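PDB 4HYQ: phospholipase A1 from Streptomyces albidoflavus, which hydrolyses the sn-1 ester bond of glycerophospholipids, releasing a fatty acid and a 2-acyl lysophospholipid, and belongs to the GDSL lipases of the SGNH hydrolase clan. Local coordinates for residues 127-132 against 182-187. Numbering follows the deposited sequence.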
ATOM      1  N   GLN A 127      -8.464 -16.118   4.513  1.00 13.41           N
ATOM      2  CA  GLN A 127      -7.806 -17.122   3.682  1.00 13.92           C
ATOM      3  C   GLN A 127      -6.300 -17.156   3.911  1.00 11.04           C
ATOM      4  O   GLN A 127      -5.682 -18.206   3.810  1.00 12.30           O
ATOM      5  CB  GLN A 127      -8.105 -16.884   2.195  1.00 17.25           C
ATOM      6  CG  GLN A 127      -9.539 -17.183   1.793  1.00 25.30           C
ATOM      7  CD  GLN A 127      -9.951 -18.626   2.080  1.00 29.98           C
ATOM      8  OE1 GLN A 127      -9.211 -19.577   1.790  1.00 31.89           O
ATOM      9  NE2 GLN A 127     -11.142 -18.794   2.649  1.00 33.26           N
ATOM     10  N   VAL A 128      -5.699 -16.005   4.197  1.00 10.34           N
ATOM     11  CA  VAL A 128      -4.268 -15.968   4.463  1.00  9.66           C
ATOM     12  C   VAL A 128      -3.994 -16.827   5.705  1.00 11.29           C
ATOM     13  O   VAL A 128      -3.079 -17.648   5.714  1.00 10.62           O
ATOM     14  CB  VAL A 128      -3.780 -14.525   4.727  1.00 11.39           C
ATOM     15  CG1 VAL A 128      -2.407 -14.537   5.368  1.00 11.21           C
ATOM     16  CG2 VAL A 128      -3.737 -13.750   3.406  1.00 10.98           C
ATOM     17  N   ARG A 129      -4.794 -16.617   6.748  1.00 10.97           N
ATOM     18  CA  ARG A 129      -4.642 -17.365   7.999  1.00 12.55           C
ATOM     19  C   ARG A 129      -4.899 -18.854   7.797  1.00 12.98           C
ATOM     20  O   ARG A 129      -4.225 -19.700   8.396  1.00 12.90           O
ATOM     21  CB  ARG A 129      -5.607 -16.818   9.066  1.00 12.41           C
ATOM     22  CG  ARG A 129      -5.604 -17.619  10.371  1.00 12.61           C
ATOM     23  CD  ARG A 129      -4.189 -17.705  10.913  1.00 10.97           C
ATOM     24  NE  ARG A 129      -3.729 -16.447  11.513  1.00 10.54           N
ATOM     25  CZ  ARG A 129      -2.477 -16.009  11.442  1.00  9.97           C
ATOM     26  NH1 ARG A 129      -1.554 -16.704  10.779  1.00 11.04           N
ATOM     27  NH2 ARG A 129      -2.121 -14.903  12.092  1.00 11.42           N
ATOM     28  N   ALA A 130      -5.861 -19.187   6.947  1.00 12.94           N
ATOM     29  CA  ALA A 130      -6.165 -20.593   6.706  1.00 14.56           C
ATOM     30  C   ALA A 130      -4.993 -21.329   6.073  1.00 14.70           C
ATOM     31  O   ALA A 130      -4.715 -22.485   6.404  1.00 15.44           O
ATOM     32  CB  ALA A 130      -7.391 -20.717   5.829  1.00 13.69           C
ATOM     33  N   LYS A 131      -4.281 -20.661   5.172  1.00 14.21           N
ATOM     34  CA  LYS A 131      -3.155 -21.286   4.490  1.00 14.39           C
ATOM     35  C   LYS A 131      -1.830 -21.208   5.249  1.00 14.70           C
ATOM     36  O   LYS A 131      -0.945 -22.042   5.057  1.00 13.65           O
ATOM     37  CB  LYS A 131      -3.011 -20.663   3.093  1.00 17.23           C
ATOM     38  CG  LYS A 131      -2.478 -21.628   2.054  1.00 21.01           C
ATOM     39  CD  LYS A 131      -2.787 -21.126   0.654  1.00 22.82           C
ATOM     40  CE  LYS A 131      -2.232 -22.071  -0.396  1.00 23.14           C
ATOM     41  NZ  LYS A 131      -0.762 -22.162  -0.337  1.00 24.11           N
ATOM     42  N   ALA A 132      -1.691 -20.208   6.111  1.00 12.86           N
ATOM     43  CA  ALA A 132      -0.477 -20.020   6.901  1.00 10.98           C
ATOM     44  C   ALA A 132      -0.910 -19.822   8.360  1.00 12.40           C
ATOM     45  O   ALA A 132      -0.841 -18.722   8.908  1.00 12.07           O
ATOM     46  CB  ALA A 132       0.282 -18.803   6.413  1.00 11.25           C
ATOM     47  N   HIS A 182      -8.535  -9.697  13.224  1.00 15.27           N
ATOM     48  CA  HIS A 182      -7.919 -10.978  12.880  1.00 14.56           C
ATOM     49  C   HIS A 182      -6.633 -11.235  13.672  1.00 13.99           C
ATOM     50  O   HIS A 182      -5.946 -12.225  13.429  1.00 14.40           O
ATOM     51  CB  HIS A 182      -7.605 -11.030  11.371  1.00 15.01           C
ATOM     52  CG  HIS A 182      -8.818 -11.090  10.489  1.00 15.90           C
ATOM     53  ND1 HIS A 182      -9.210 -12.241   9.834  1.00 17.42           N
ATOM     54  CD2 HIS A 182      -9.715 -10.137  10.136  1.00 15.88           C
ATOM     55  CE1 HIS A 182     -10.293 -11.995   9.120  1.00 18.17           C
ATOM     56  NE2 HIS A 182     -10.621 -10.722   9.286  1.00 18.15           N
ATOM     57  N   GLY A 183      -6.297 -10.343  14.602  1.00 14.32           N
ATOM     58  CA  GLY A 183      -5.083 -10.525  15.384  1.00 12.61           C
ATOM     59  C   GLY A 183      -3.822 -10.237  14.592  1.00 13.31           C
ATOM     60  O   GLY A 183      -2.734 -10.721  14.918  1.00 13.61           O
ATOM     61  N   TYR A 184      -3.976  -9.455  13.526  1.00 12.25           N
ATOM     62  CA  TYR A 184      -2.854  -9.073  12.676  1.00 11.49           C
ATOM     63  C   TYR A 184      -2.299  -7.744  13.143  1.00 11.14           C
ATOM     64  O   TYR A 184      -3.025  -6.936  13.722  1.00 14.30           O
ATOM     65  CB  TYR A 184      -3.330  -8.889  11.232  1.00  8.58           C
ATOM     66  CG  TYR A 184      -3.824 -10.135  10.550  1.00 11.46           C
ATOM     67  CD1 TYR A 184      -4.419 -10.061   9.292  1.00  9.34           C
ATOM     68  CD2 TYR A 184      -3.617 -11.401  11.107  1.00 11.16           C
ATOM     69  CE1 TYR A 184      -4.783 -11.208   8.602  1.00 11.70           C
ATOM     70  CE2 TYR A 184      -3.974 -12.555  10.422  1.00 12.60           C
ATOM     71  CZ  TYR A 184      -4.552 -12.455   9.165  1.00 13.98           C
ATOM     72  OH  TYR A 184      -4.847 -13.594   8.442  1.00 15.12           O
ATOM     73  N   ALA A 185      -1.018  -7.513  12.886  1.00 10.13           N
ATOM     74  CA  ALA A 185      -0.405  -6.239  13.249  1.00 10.91           C
ATOM     75  C   ALA A 185      -0.831  -5.234  12.187  1.00 11.57           C
ATOM     76  O   ALA A 185      -1.095  -5.616  11.042  1.00 12.50           O
ATOM     77  CB  ALA A 185       1.113  -6.357  13.249  1.00 10.63           C
ATOM     78  N   TYR A 186      -0.942  -3.970  12.585  1.00 10.91           N
ATOM     79  CA  TYR A 186      -1.267  -2.902  11.646  1.00 11.63           C
ATOM     80  C   TYR A 186      -0.044  -2.001  11.582  1.00 13.15           C
ATOM     81  O   TYR A 186       0.421  -1.506  12.613  1.00 12.12           O
ATOM     82  CB  TYR A 186      -2.462  -2.065  12.107  1.00 11.31           C
ATOM     83  CG  TYR A 186      -2.651  -0.806  11.269  1.00 12.40           C
ATOM     84  CD1 TYR A 186      -3.059  -0.882   9.930  1.00 11.95           C
ATOM     85  CD2 TYR A 186      -2.398   0.454  11.810  1.00 13.05           C
ATOM     86  CE1 TYR A 186      -3.208   0.285   9.150  1.00 12.70           C
ATOM     87  CE2 TYR A 186      -2.544   1.622  11.045  1.00 13.98           C
ATOM     88  CZ  TYR A 186      -2.949   1.525   9.718  1.00 14.09           C
ATOM     89  OH  TYR A 186      -3.095   2.684   8.975  1.00 13.64           O
ATOM     90  N   GLY A 187       0.476  -1.795  10.374  1.00 11.70           N
ATOM     91  CA  GLY A 187       1.638  -0.937  10.190  1.00 11.86           C
ATOM     92  C   GLY A 187       1.161   0.473   9.878  1.00 12.20           C
ATOM     93  O   GLY A 187       0.553   0.702   8.835  1.00 11.03           O
TER
HETATM   94  O   HOH W   1      -3.725 -13.788  14.058  1.00 15.61           O
HETATM   95  O   HOH W   2      -6.069 -14.825  12.267  1.00 18.15           O
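Val128 lays CB and CG1 against the phenol oxygen of Tyr184, each 4.0 Å from Tyr184 OH. That hydroxyl lies still nearer the next residue, 3.4 Å from Arg129 CB, and is hydrogen-bonded to the carbonyl of Tyr125, one turn back on the helix. The side chain of Arg129 sets out with CG anti to the backbone N (chi1 175°), then bends at chi2 and chi3 so that its guanidinium doubles back past the ring of Tyr184. The two planes are nearly perpendicular, 82° apart, and Arg129 NH2 reaches the ring's edge, 3.4 Å from Tyr184 CE2. Two waters bridge the gap: one accepts a hydrogen bond from Arg129 NE, the other from Arg129 NH2, and both donate to His182 O. On the other flank, Arg129 NH1 donates to Ala132 O at 2.8 Å, almost within the guanidinium plane, and also bonds Ala135 O. With an alanine here, both carbonyls would probably lose this donor, and the two waters the N-H groups they accept from. Over the ring of Tyr184 sits His182 CB, 3.7 Å above its centre, just before the Schellman turn at Gly183. The contact ties the C-terminal end of helix 117-131 to the link between helix 158-181 and edge strand 185-187 of this alpha/beta SGNH-hydrolase fold, with Tyr184 also packing on Val137 and Val139 of strand 136-140.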